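Local coordinates for protein Pab-dependent poly(a)-specific ribonuclease subunit PAN2 (Neurospora crassa, PDB 4CZW) that shortens mRNA poly(A) tails as the exoribonuclease subunit of the PAN2-PAN3 deadenylation complex, and carries a protease-like scaffold domain next to its nuclease domain, at residues M191-V196 / G243-C248; T182-Q187 / K258-I263; I442-E447 / A477-G482; K545-G550 / T610-Y615. One frame throughout, in Å; residues are numbered along the deposited sequence.

The contacts come in two pairs, one in each domain of this two-domain unit. Contacts 1 and 2 belong to the ubiquitin-protease-like domain and share its four-stranded antiparallel sheet, with centres about 21 Å apart. Contact 1 holds the zinc-bound tip and is nested, along the chain, inside the loop closed by contact 2. Contacts 3 and 4 follow in series in the exonuclease domain, with centres only about 9 Å apart. They share a mixed sheet in which strands 441-451 and 545-548 are parallel neighbours. Contact 1 lies about 70 Å from contact 3 between centres. The scaffold's zinc tip is thus remote from the nuclease centre.

Contact 1 (M191-V196 / G243-C248); sequences MHCQHV and GYCTKC. With ZN (zinc ion), chain C.
This is a metal-bridged surface contact between a loop and the end of a strand with the turn that follows it, at the tip of a four-stranded antiparallel sheet. Residues 191-196 form the turn between strands 183-190 and 196-201. Residues 243-248 run off the end of strand 238-245 into the turn before strand 250-262. No hydrogen bond joins the two segments; zinc does. The ion is held by C193 SG at 2.2 Å, by C245 SG at 2.3 Å and by C248 SG at 2.3 Å. C190 supplies the fourth sulfur from strand 183-190. Two kinds of first torsion bring the three thiolates to the ion. SG of C245 is anti to its backbone N (chi1 -180°). SG of C193 and SG of C248 both sit in the crowded position between N and the carbonyl carbon. K247 closes over one side of the site. Its extended chain crosses obliquely, with CD 3.6 Å from C193 SG and 3.8 Å from H195 CB, so methylenes rather than the ammonium pack on the sulfur and on the histidine. The backbone N-H of K247 also makes a weak bond to C245 SG at 3.6 Å. Such a bond would temper the negative charge of the thiolate. Two CxxC knuckles, C190/C193 and C245/C248, grip one zinc. This is a Cys4 zinc-ribbon site, as in the fingers of ubiquitin-specific proteases.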
loop_
_atom_site.group_PDB
_atom_site.type_symbol
_atom_site.label_atom_id
_atom_site.label_comp_id
_atom_site.label_asym_id
_atom_site.label_seq_id
_atom_site.Cartn_x
_atom_site.Cartn_y
_atom_site.Cartn_z
HETATM N N MSE A 191 -25.080 16.659 -37.433
HETATM C CA MSE A 191 -24.397 17.278 -38.564
HETATM C C MSE A 191 -25.370 17.810 -39.613
HETATM O O MSE A 191 -24.956 18.243 -40.688
HETATM C CB MSE A 191 -23.426 16.286 -39.204
HETATM C CG MSE A 191 -22.304 15.839 -38.281
HETATM SE SE MSE A 191 -20.994 14.715 -39.181
HETATM C CE MSE A 191 -20.374 15.991 -40.518
ATOM N N HIS A 192 -26.663 17.783 -39.301
ATOM C CA HIS A 192 -27.674 18.294 -40.220
ATOM C C HIS A 192 -28.259 19.616 -39.729
ATOM O O HIS A 192 -28.157 20.637 -40.409
ATOM C CB HIS A 192 -28.793 17.269 -40.417
ATOM C CG HIS A 192 -29.754 17.629 -41.508
ATOM N ND1 HIS A 192 -29.408 17.607 -42.842
ATOM C CD2 HIS A 192 -31.050 18.021 -41.462
ATOM C CE1 HIS A 192 -30.449 17.969 -43.571
ATOM N NE2 HIS A 192 -31.457 18.226 -42.758
ATOM N N CYS A 193 -28.871 19.593 -38.548
ATOM C CA CYS A 193 -29.506 20.785 -37.992
ATOM C C CYS A 193 -28.622 21.471 -36.955
ATOM O O CYS A 193 -29.051 22.416 -36.291
ATOM C CB CYS A 193 -30.858 20.430 -37.370
ATOM S SG CYS A 193 -30.759 19.319 -35.952
ATOM N N GLN A 194 -27.392 20.981 -36.819
ATOM C CA GLN A 194 -26.383 21.575 -35.940
ATOM C C GLN A 194 -26.824 21.658 -34.477
ATOM O O GLN A 194 -26.333 22.498 -33.723
ATOM C CB GLN A 194 -25.997 22.968 -36.446
ATOM C CG GLN A 194 -25.674 23.016 -37.931
ATOM C CD GLN A 194 -24.640 21.984 -38.338
ATOM O OE1 GLN A 194 -23.622 21.809 -37.667
ATOM N NE2 GLN A 194 -24.899 21.290 -39.441
ATOM N N HIS A 195 -27.740 20.780 -34.080
ATOM C CA HIS A 195 -28.211 20.742 -32.699
ATOM C C HIS A 195 -27.216 20.007 -31.809
ATOM O O HIS A 195 -26.693 18.959 -32.184
ATOM C CB HIS A 195 -29.585 20.074 -32.616
ATOM C CG HIS A 195 -30.122 19.968 -31.222
ATOM N ND1 HIS A 195 -30.415 21.072 -30.451
ATOM C CD2 HIS A 195 -30.415 18.888 -30.459
ATOM C CE1 HIS A 195 -30.867 20.678 -29.274
ATOM N NE2 HIS A 195 -30.878 19.357 -29.253
ATOM N N VAL A 196 -26.958 20.559 -30.627
ATOM C CA VAL A 196 -25.999 19.964 -29.704
ATOM C C VAL A 196 -26.669 19.424 -28.442
ATOM O O VAL A 196 -27.598 20.030 -27.907
ATOM C CB VAL A 196 -24.905 20.976 -29.298
ATOM C CG1 VAL A 196 -23.968 21.239 -30.465
ATOM C CG2 VAL A 196 -25.529 22.273 -28.804
ATOM N N GLY A 243 -26.858 8.323 -35.355
ATOM C CA GLY A 243 -27.733 8.301 -34.200
ATOM C C GLY A 243 -28.944 9.186 -34.407
ATOM O O GLY A 243 -28.955 10.038 -35.296
ATOM N N TYR A 244 -29.965 8.988 -33.581
ATOM C CA TYR A 244 -31.205 9.740 -33.712
ATOM C C TYR A 244 -31.040 11.175 -33.226
ATOM O O TYR A 244 -30.332 11.434 -32.254
ATOM C CB TYR A 244 -32.330 9.051 -32.936
ATOM C CG TYR A 244 -33.708 9.594 -33.244
ATOM C CD1 TYR A 244 -34.425 9.132 -34.339
ATOM C CD2 TYR A 244 -34.293 10.563 -32.438
ATOM C CE1 TYR A 244 -35.684 9.621 -34.628
ATOM C CE2 TYR A 244 -35.552 11.059 -32.719
ATOM C CZ TYR A 244 -36.243 10.584 -33.815
ATOM O OH TYR A 244 -37.497 11.073 -34.100
ATOM N N CYS A 245 -31.693 12.106 -33.914
ATOM C CA CYS A 245 -31.710 13.499 -33.486
ATOM C C CYS A 245 -33.134 13.937 -33.168
ATOM O O CYS A 245 -34.025 13.844 -34.013
ATOM C CB CYS A 245 -31.106 14.410 -34.556
ATOM S SG CYS A 245 -31.088 16.158 -34.086
ATOM N N THR A 246 -33.340 14.415 -31.947
ATOM C CA THR A 246 -34.671 14.784 -31.482
ATOM C C THR A 246 -35.227 16.007 -32.206
ATOM O O THR A 246 -36.443 16.174 -32.308
ATOM C CB THR A 246 -34.675 15.060 -29.966
ATOM O OG1 THR A 246 -33.726 16.090 -29.663
ATOM C CG2 THR A 246 -34.310 13.801 -29.197
ATOM N N LYS A 247 -34.342 16.860 -32.711
ATOM C CA LYS A 247 -34.775 18.091 -33.363
ATOM C C LYS A 247 -35.352 17.825 -34.752
ATOM O O LYS A 247 -36.516 18.128 -35.011
ATOM C CB LYS A 247 -33.620 19.090 -33.459
ATOM C CG LYS A 247 -34.060 20.483 -33.883
ATOM C CD LYS A 247 -32.897 21.460 -33.926
ATOM C CE LYS A 247 -33.363 22.846 -34.346
ATOM N NZ LYS A 247 -32.231 23.805 -34.477
ATOM N N CYS A 248 -34.542 17.260 -35.642
ATOM C CA CYS A 248 -34.999 16.983 -37.002
ATOM C C CYS A 248 -35.661 15.608 -37.111
ATOM O O CYS A 248 -35.911 15.118 -38.212
ATOM C CB CYS A 248 -33.842 17.105 -38.000
ATOM S SG CYS A 248 -32.316 16.256 -37.539
HETATM ZN ZN ZN C . -30.667 17.078 -36.128
#

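Contact 2 (T182-Q187 / K258-I263); sequences TDARYQ and KIIFNI
Strands 183-187 and 258-262 pair antiparallel in the middle of the four-stranded sheet, and the pairing ends in a classic beta bulge at F261 and N262. Four backbone hydrogen bonds join the strands. R185 is gripped at both ends: its N-H gives to I259 O at 3.0 Å, and its O takes the N-H of I259 at 2.7 Å. At the bulge D183 O accepts twice. F261 N approaches at 2.7 Å, nearly along the C=O axis (161° at O). N262 N comes in at 3.0 Å in the carbonyl plane, on a lone pair (133°). One carbonyl thus satisfies two successive amides, which lets the second strand carry an extra residue. Three polar side-chain ends find partners outside the pair. D183 OD1 forms a salt bridge with K177, T182 OG1 is hydrogen-bonded to N206, and K258 NZ to T203. The bulge also sets F261 between D183 and R185. The edge of its ring meets the carboxylate carbon of D183 and NE of R185, and the aliphatic part of the arginine packs on it, CG lying 3.6 Å from F261 CE2. The guanidinium and ring planes are steeply inclined. On the face with A184, Y186, K258 and I260, A184 CB lies 4.3 Å from I260 CG1. Nearby, the extended chain of K258 crosses Y186 in a CH-pi contact, CG lying over one face of the ring, 4.3 Å from the centroid of Y186 and 23° off its normal.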
loop_
_atom_site.group_PDB
_atom_site.type_symbol
_atom_site.label_atom_id
_atom_site.label_comp_id
_atom_site.label_asym_id
_atom_site.label_seq_id
_atom_site.Cartn_x
_atom_site.Cartn_y
_atom_site.Cartn_z
ATOM N N THR A 182 -10.346 13.417 -14.872
ATOM C CA THR A 182 -10.255 14.317 -16.011
ATOM C C THR A 182 -11.630 14.926 -16.256
ATOM O O THR A 182 -12.502 14.290 -16.849
ATOM C CB THR A 182 -9.772 13.596 -17.284
ATOM O OG1 THR A 182 -8.471 13.039 -17.059
ATOM C CG2 THR A 182 -9.707 14.566 -18.455
ATOM N N ASP A 183 -11.823 16.151 -15.779
ATOM C CA ASP A 183 -13.109 16.830 -15.905
ATOM C C ASP A 183 -13.450 17.083 -17.369
ATOM O O ASP A 183 -12.833 17.922 -18.024
ATOM C CB ASP A 183 -13.095 18.148 -15.127
ATOM C CG ASP A 183 -14.437 18.850 -15.144
ATOM O OD1 ASP A 183 -15.472 18.158 -15.251
ATOM O OD2 ASP A 183 -14.459 20.095 -15.048
ATOM N N ALA A 184 -14.435 16.349 -17.878
ATOM C CA ALA A 184 -14.804 16.449 -19.286
ATOM C C ALA A 184 -16.240 16.004 -19.544
ATOM O O ALA A 184 -16.900 15.444 -18.668
ATOM C CB ALA A 184 -13.842 15.631 -20.135
ATOM N N ARG A 185 -16.713 16.264 -20.760
ATOM C CA ARG A 185 -18.033 15.827 -21.198
ATOM C C ARG A 185 -18.071 15.754 -22.720
ATOM O O ARG A 185 -17.280 16.409 -23.399
ATOM C CB ARG A 185 -19.122 16.769 -20.683
ATOM C CG ARG A 185 -19.073 18.167 -21.276
ATOM C CD ARG A 185 -20.249 19.009 -20.807
ATOM N NE ARG A 185 -20.225 20.351 -21.381
ATOM C CZ ARG A 185 -21.149 21.279 -21.151
ATOM N NH1 ARG A 185 -22.176 21.010 -20.357
ATOM N NH2 ARG A 185 -21.047 22.474 -21.716
ATOM N N TYR A 186 -18.989 14.956 -23.255
ATOM C CA TYR A 186 -19.099 14.790 -24.699
ATOM C C TYR A 186 -20.117 15.745 -25.312
ATOM O O TYR A 186 -21.259 15.827 -24.862
ATOM C CB TYR A 186 -19.474 13.348 -25.048
ATOM C CG TYR A 186 -18.341 12.361 -24.886
ATOM C CD1 TYR A 186 -17.380 12.210 -25.877
ATOM C CD2 TYR A 186 -18.237 11.575 -23.747
ATOM C CE1 TYR A 186 -16.344 11.308 -25.736
ATOM C CE2 TYR A 186 -17.203 10.669 -23.598
ATOM C CZ TYR A 186 -16.260 10.540 -24.595
ATOM O OH TYR A 186 -15.228 9.641 -24.449
ATOM N N GLN A 187 -19.691 16.467 -26.344
ATOM C CA GLN A 187 -20.596 17.311 -27.111
ATOM C C GLN A 187 -21.056 16.576 -28.364
ATOM O O GLN A 187 -20.282 16.382 -29.302
ATOM C CB GLN A 187 -19.926 18.633 -27.489
ATOM C CG GLN A 187 -20.743 19.481 -28.452
ATOM C CD GLN A 187 -19.987 20.698 -28.949
ATOM O OE1 GLN A 187 -19.459 21.481 -28.161
ATOM N NE2 GLN A 187 -19.928 20.860 -30.266
ATOM N N LYS A 258 -15.040 14.933 -27.301
ATOM C CA LYS A 258 -14.844 14.987 -25.858
ATOM C C LYS A 258 -14.282 16.340 -25.440
ATOM O O LYS A 258 -13.091 16.606 -25.603
ATOM C CB LYS A 258 -13.916 13.861 -25.396
ATOM C CG LYS A 258 -13.798 13.740 -23.886
ATOM C CD LYS A 258 -13.028 12.492 -23.488
ATOM C CE LYS A 258 -13.039 12.295 -21.980
ATOM N NZ LYS A 258 -12.361 11.033 -21.573
ATOM N N ILE A 259 -15.149 17.194 -24.906
ATOM C CA ILE A 259 -14.742 18.518 -24.452
ATOM C C ILE A 259 -14.074 18.426 -23.086
ATOM O O ILE A 259 -14.714 18.082 -22.095
ATOM C CB ILE A 259 -15.938 19.482 -24.369
ATOM C CG1 ILE A 259 -16.754 19.435 -25.663
ATOM C CG2 ILE A 259 -15.463 20.897 -24.078
ATOM C CD1 ILE A 259 -15.966 19.816 -26.898
ATOM N N ILE A 260 -12.783 18.743 -23.040
ATOM C CA ILE A 260 -11.999 18.592 -21.819
ATOM C C ILE A 260 -11.879 19.905 -21.047
ATOM O O ILE A 260 -11.433 20.917 -21.586
ATOM C CB ILE A 260 -10.592 18.053 -22.136
ATOM C CG1 ILE A 260 -10.700 16.713 -22.870
ATOM C CG2 ILE A 260 -9.773 17.908 -20.862
ATOM C CD1 ILE A 260 -9.372 16.120 -23.273
ATOM N N PHE A 261 -12.280 19.873 -19.779
ATOM C CA PHE A 261 -12.263 21.060 -18.932
ATOM C C PHE A 261 -11.027 21.102 -18.036
ATOM O O PHE A 261 -10.297 22.093 -18.020
ATOM C CB PHE A 261 -13.529 21.118 -18.075
ATOM C CG PHE A 261 -14.801 21.118 -18.873
ATOM C CD1 PHE A 261 -14.923 21.904 -20.007
ATOM C CD2 PHE A 261 -15.871 20.325 -18.495
ATOM C CE1 PHE A 261 -16.092 21.906 -20.744
ATOM C CE2 PHE A 261 -17.042 20.320 -19.230
ATOM C CZ PHE A 261 -17.153 21.111 -20.355
ATOM N N ASN A 262 -10.802 20.026 -17.291
ATOM C CA ASN A 262 -9.664 19.955 -16.381
ATOM C C ASN A 262 -8.906 18.636 -16.459
ATOM O O ASN A 262 -9.486 17.585 -16.730
ATOM C CB ASN A 262 -10.118 20.188 -14.938
ATOM C CG ASN A 262 -10.251 21.657 -14.598
ATOM O OD1 ASN A 262 -9.265 22.321 -14.280
ATOM N ND2 ASN A 262 -11.474 22.172 -14.658
ATOM N N ILE A 263 -7.602 18.709 -16.218
ATOM C CA ILE A 263 -6.762 17.526 -16.118
ATOM C C ILE A 263 -6.422 17.272 -14.650
ATOM O O ILE A 263 -6.222 18.216 -13.886
ATOM C CB ILE A 263 -5.470 17.676 -16.943
ATOM C CG1 ILE A 263 -4.770 18.991 -16.597
ATOM C CG2 ILE A 263 -5.783 17.624 -18.431
ATOM C CD1 ILE A 263 -3.467 19.200 -17.330
#

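Contact 3 (I442-E447 / A477-G482); sequences IAIDTE and ASVVRG
Two central strands of the exonuclease domain pair here, antiparallel and buried. Main-chain hydrogen bonds set the register. A443 and V480 exchange two, the N-H of A443 giving to V480 O at 2.8 Å and V480 N returning the bond to A443 O. D445 and S478 exchange two more, D445 N to S478 O and S478 N to D445 O, both at 3.0 Å. CA-H...O contacts lie between these bonds, such as I444 CA to S478 O at 3.3 Å. Apolar contacts follow. On one face I444 and V479 lie side by side, CG1 of I444 4.0 Å from CG2 of V479. The other branch of V479, CG1, crosses to I442 CB at 3.8 Å. On the reverse face A443 CB meets V480 CB at 4.1 Å. Polar side chains look elsewhere: T446 OG1 hydrogen-bonds to D554, and S478 OG to S604 and D493. D445 and E447 are inferred ligands of the catalytic divalent metals, with D554 and D607, as in DEDD exonucleases. D445 extends with CG anti to its N (chi1 -175°) and comes close to D607. Such crowded carboxylates may raise each other's pKa when no metal is bound. Helix 604-623 touches D445 and S478 on one face, while L536 of helix 529-541 packs on I444 and V479. In the sheet, strands 545-548 and 490-496 flank the pair.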
loop_
_atom_site.group_PDB
_atom_site.type_symbol
_atom_site.label_atom_id
_atom_site.label_comp_id
_atom_site.label_asym_id
_atom_site.label_seq_id
_atom_site.Cartn_x
_atom_site.Cartn_y
_atom_site.Cartn_z
ATOM N N ILE A 442 3.107 -1.152 26.015
ATOM C CA ILE A 442 2.024 -2.126 25.940
ATOM C C ILE A 442 2.549 -3.525 25.620
ATOM O O ILE A 442 3.443 -3.691 24.790
ATOM C CB ILE A 442 0.971 -1.720 24.885
ATOM C CG1 ILE A 442 1.629 -1.485 23.524
ATOM C CG2 ILE A 442 0.227 -0.468 25.327
ATOM C CD1 ILE A 442 0.656 -1.080 22.440
ATOM N N ALA A 443 1.993 -4.526 26.295
ATOM C CA ALA A 443 2.361 -5.917 26.053
ATOM C C ALA A 443 1.375 -6.561 25.086
ATOM O O ALA A 443 0.163 -6.465 25.273
ATOM C CB ALA A 443 2.416 -6.691 27.360
ATOM N N ILE A 444 1.895 -7.222 24.056
ATOM C CA ILE A 444 1.045 -7.767 23.004
ATOM C C ILE A 444 1.438 -9.192 22.602
ATOM O O ILE A 444 2.621 -9.529 22.532
ATOM C CB ILE A 444 1.066 -6.851 21.753
ATOM C CG1 ILE A 444 0.141 -7.392 20.659
ATOM C CG2 ILE A 444 2.489 -6.671 21.233
ATOM C CD1 ILE A 444 0.093 -6.531 19.417
ATOM N N ASP A 445 0.430 -10.026 22.362
ATOM C CA ASP A 445 0.634 -11.371 21.836
ATOM C C ASP A 445 -0.579 -11.793 21.010
ATOM O O ASP A 445 -1.697 -11.350 21.270
ATOM C CB ASP A 445 0.883 -12.370 22.968
ATOM C CG ASP A 445 1.213 -13.758 22.455
ATOM O OD1 ASP A 445 1.973 -13.864 21.470
ATOM O OD2 ASP A 445 0.705 -14.744 23.030
ATOM N N THR A 446 -0.358 -12.643 20.010
ATOM C CA THR A 446 -1.439 -13.065 19.123
ATOM C C THR A 446 -1.527 -14.584 18.990
ATOM O O THR A 446 -0.635 -15.311 19.427
ATOM C CB THR A 446 -1.274 -12.461 17.712
ATOM O OG1 THR A 446 -0.088 -12.982 17.099
ATOM C CG2 THR A 446 -1.185 -10.942 17.779
ATOM N N GLU A 447 -2.616 -15.052 18.385
ATOM C CA GLU A 447 -2.803 -16.473 18.108
ATOM C C GLU A 447 -3.076 -16.689 16.622
ATOM O O GLU A 447 -3.763 -15.887 15.989
ATOM C CB GLU A 447 -3.947 -17.045 18.949
ATOM C CG GLU A 447 -3.783 -16.851 20.450
ATOM C CD GLU A 447 -2.612 -17.629 21.027
ATOM O OE1 GLU A 447 -2.140 -18.583 20.374
ATOM O OE2 GLU A 447 -2.164 -17.283 22.140
ATOM N N ALA A 477 -6.022 -11.236 19.007
ATOM C CA ALA A 477 -4.990 -10.253 19.314
ATOM C C ALA A 477 -5.206 -9.659 20.701
ATOM O O ALA A 477 -6.216 -9.004 20.956
ATOM C CB ALA A 477 -4.972 -9.156 18.262
ATOM N N SER A 478 -4.250 -9.893 21.595
ATOM C CA SER A 478 -4.351 -9.401 22.963
ATOM C C SER A 478 -3.298 -8.342 23.260
ATOM O O SER A 478 -2.101 -8.589 23.120
ATOM C CB SER A 478 -4.219 -10.557 23.958
ATOM O OG SER A 478 -5.203 -11.548 23.724
ATOM N N VAL A 479 -3.749 -7.160 23.668
ATOM C CA VAL A 479 -2.835 -6.100 24.073
ATOM C C VAL A 479 -3.080 -5.743 25.537
ATOM O O VAL A 479 -4.224 -5.569 25.961
ATOM C CB VAL A 479 -2.982 -4.845 23.197
ATOM C CG1 VAL A 479 -1.790 -3.926 23.400
ATOM C CG2 VAL A 479 -3.097 -5.234 21.734
ATOM N N VAL A 480 -1.997 -5.632 26.299
ATOM C CA VAL A 480 -2.077 -5.515 27.750
ATOM C C VAL A 480 -1.341 -4.280 28.273
ATOM O O VAL A 480 -0.262 -3.939 27.786
ATOM C CB VAL A 480 -1.506 -6.793 28.419
ATOM C CG1 VAL A 480 -1.153 -6.552 29.875
ATOM C CG2 VAL A 480 -2.488 -7.948 28.279
ATOM N N ARG A 481 -1.944 -3.605 29.251
ATOM C CA ARG A 481 -1.309 -2.475 29.927
ATOM C C ARG A 481 0.048 -2.862 30.506
ATOM O O ARG A 481 0.162 -3.842 31.242
ATOM C CB ARG A 481 -2.211 -1.941 31.042
ATOM C CG ARG A 481 -3.519 -1.338 30.564
ATOM C CD ARG A 481 -4.392 -0.935 31.743
ATOM N NE ARG A 481 -5.602 -0.240 31.318
ATOM C CZ ARG A 481 -6.736 -0.849 30.987
ATOM N NH1 ARG A 481 -6.817 -2.173 31.027
ATOM N NH2 ARG A 481 -7.790 -0.135 30.613
ATOM N N GLY A 482 1.074 -2.085 30.176
ATOM C CA GLY A 482 2.421 -2.373 30.636
ATOM C C GLY A 482 2.843 -1.536 31.827
ATOM O O GLY A 482 3.970 -1.659 32.311
#

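Contact 4 (K545-G550 / T610-Y615)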
loop_
_atom_site.group_PDB
_atom_site.type_symbol
_atom_site.label_atom_id
_atom_site.label_comp_id
_atom_site.label_asym_id
_atom_site.label_seq_id
_atom_site.Cartn_x
_atom_site.Cartn_y
_atom_site.Cartn_z
ATOM N N LYS A 545 5.289 1.724 22.777
ATOM C CA LYS A 545 6.330 0.705 22.751
ATOM C C LYS A 545 5.716 -0.681 22.916
ATOM O O LYS A 545 5.114 -0.985 23.946
ATOM C CB LYS A 545 7.363 0.966 23.849
ATOM C CG LYS A 545 8.015 2.335 23.762
ATOM C CD LYS A 545 8.813 2.655 25.015
ATOM C CE LYS A 545 9.359 4.073 24.966
ATOM N NZ LYS A 545 10.041 4.459 26.232
ATOM N N PHE A 546 5.864 -1.516 21.894
ATOM C CA PHE A 546 5.269 -2.847 21.900
ATOM C C PHE A 546 6.183 -3.863 22.575
ATOM O O PHE A 546 7.306 -4.100 22.127
ATOM C CB PHE A 546 4.942 -3.292 20.473
ATOM C CG PHE A 546 3.746 -2.599 19.882
ATOM C CD1 PHE A 546 3.825 -1.281 19.465
ATOM C CD2 PHE A 546 2.541 -3.269 19.742
ATOM C CE1 PHE A 546 2.726 -0.642 18.925
ATOM C CE2 PHE A 546 1.439 -2.636 19.199
ATOM C CZ PHE A 546 1.531 -1.320 18.791
ATOM N N LEU A 547 5.692 -4.458 23.657
ATOM C CA LEU A 547 6.457 -5.436 24.420
ATOM C C LEU A 547 5.917 -6.843 24.181
ATOM O O LEU A 547 4.708 -7.066 24.223
ATOM C CB LEU A 547 6.424 -5.090 25.913
ATOM C CG LEU A 547 7.448 -5.731 26.857
ATOM C CD1 LEU A 547 7.689 -4.823 28.054
ATOM C CD2 LEU A 547 6.997 -7.108 27.324
ATOM N N GLY A 548 6.816 -7.789 23.929
ATOM C CA GLY A 548 6.419 -9.165 23.691
ATOM C C GLY A 548 7.596 -10.103 23.508
ATOM O O GLY A 548 8.749 -9.713 23.697
ATOM N N HIS A 549 7.303 -11.344 23.138
ATOM C CA HIS A 549 8.338 -12.350 22.939
ATOM C C HIS A 549 8.318 -12.866 21.504
ATOM O O HIS A 549 7.349 -13.494 21.079
ATOM C CB HIS A 549 8.156 -13.509 23.920
ATOM C CG HIS A 549 9.336 -14.427 24.000
ATOM N ND1 HIS A 549 10.409 -14.187 24.832
ATOM C CD2 HIS A 549 9.613 -15.583 23.353
ATOM C CE1 HIS A 549 11.295 -15.157 24.695
ATOM N NE2 HIS A 549 10.838 -16.016 23.803
ATOM N N GLY A 550 9.390 -12.597 20.765
ATOM C CA GLY A 550 9.478 -12.990 19.370
ATOM C C GLY A 550 8.416 -12.310 18.526
ATOM O O GLY A 550 7.694 -12.963 17.772
ATOM N N THR A 610 3.212 -12.632 30.775
ATOM C CA THR A 610 4.448 -13.354 31.061
ATOM C C THR A 610 5.663 -12.579 30.562
ATOM O O THR A 610 6.645 -12.409 31.287
ATOM C CB THR A 610 4.445 -14.754 30.419
ATOM O OG1 THR A 610 3.359 -15.524 30.950
ATOM C CG2 THR A 610 5.756 -15.474 30.697
ATOM N N ALA A 611 5.586 -12.111 29.320
ATOM C CA ALA A 611 6.665 -11.335 28.718
ATOM C C ALA A 611 6.900 -10.039 29.486
ATOM O O ALA A 611 8.038 -9.601 29.646
ATOM C CB ALA A 611 6.354 -11.039 27.259
ATOM N N LEU A 612 5.814 -9.434 29.958
ATOM C CA LEU A 612 5.901 -8.209 30.741
ATOM C C LEU A 612 6.606 -8.470 32.069
ATOM O O LEU A 612 7.429 -7.669 32.512
ATOM C CB LEU A 612 4.510 -7.622 30.984
ATOM C CG LEU A 612 4.466 -6.314 31.776
ATOM C CD1 LEU A 612 5.260 -5.231 31.063
ATOM C CD2 LEU A 612 3.030 -5.867 32.010
ATOM N N LYS A 613 6.276 -9.595 32.696
ATOM C CA LYS A 613 6.926 -10.003 33.937
ATOM C C LYS A 613 8.414 -10.245 33.714
ATOM O O LYS A 613 9.245 -9.876 34.545
ATOM C CB LYS A 613 6.273 -11.267 34.502
ATOM C CG LYS A 613 4.882 -11.060 35.076
ATOM C CD LYS A 613 4.319 -12.370 35.606
ATOM C CE LYS A 613 2.990 -12.159 36.310
ATOM N NZ LYS A 613 2.441 -13.437 36.842
ATOM N N LEU A 614 8.740 -10.870 32.587
ATOM C CA LEU A 614 10.125 -11.162 32.240
ATOM C C LEU A 614 10.932 -9.885 32.035
ATOM O O LEU A 614 12.105 -9.819 32.403
ATOM C CB LEU A 614 10.187 -12.029 30.981
ATOM C CG LEU A 614 9.766 -13.491 31.147
ATOM C CD1 LEU A 614 9.725 -14.188 29.798
ATOM C CD2 LEU A 614 10.709 -14.214 32.094
ATOM N N TYR A 615 10.302 -8.873 31.448
ATOM C CA TYR A 615 10.973 -7.597 31.228
ATOM C C TYR A 615 11.212 -6.868 32.546
ATOM O O TYR A 615 12.227 -6.193 32.713
ATOM C CB TYR A 615 10.166 -6.708 30.282
ATOM C CG TYR A 615 10.764 -5.328 30.118
ATOM C CD1 TYR A 615 11.908 -5.134 29.353
ATOM C CD2 TYR A 615 10.194 -4.222 30.736
ATOM C CE1 TYR A 615 12.464 -3.877 29.204
ATOM C CE2 TYR A 615 10.743 -2.962 30.593
ATOM C CZ TYR A 615 11.878 -2.795 29.826
ATOM O OH TYR A 615 12.429 -1.543 29.680
#
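Strand 545-548 and helix segment 610-615 cross almost at right angles, at 100°, with their axes 7.6 Å apart at the closest. No hydrogen bond joins them, and the contact is plain apolar packing. L547 carries it. Its CG stands anti to the backbone N (chi1 -163°), which sends the two methyls onto the helix. CD2 rests on the turn at A611, 4.0 Å from A611 CB and 3.6 Å from A611 O. That carbonyl is already used inside the helix, where it accepts the N-H of Y615. CD1 reaches further along, 3.9 Å from L612 CD1 and 3.7 Å from Y615 CD2. It meets the tyrosine obliquely, near the root of the ring, and touches its CB as well. A611 and Y615 are one turn apart, so the leucine tip bridges successive turns on one side of the helix. A second, smaller contact lies beside it. A611 CB packs against the main chain, 4.0 Å from G548 CA and 4.2 Å from H549 N. Two small residues meet there, and their backbones come to 5.5 Å between G548 CA and A611 CA. H549 turns its ring to other partners, with ND1 hydrogen-bonded to T570. The helix packs on the central mixed sheet, as in the RNase H-like fold of this exonuclease family. It bears D607, a probable metal ligand, one turn before A611. Helix 585-592 borders H549 and L614. The strand lies between parallel strands 441-451 and 567-569, and F546 packs on helix 529-541.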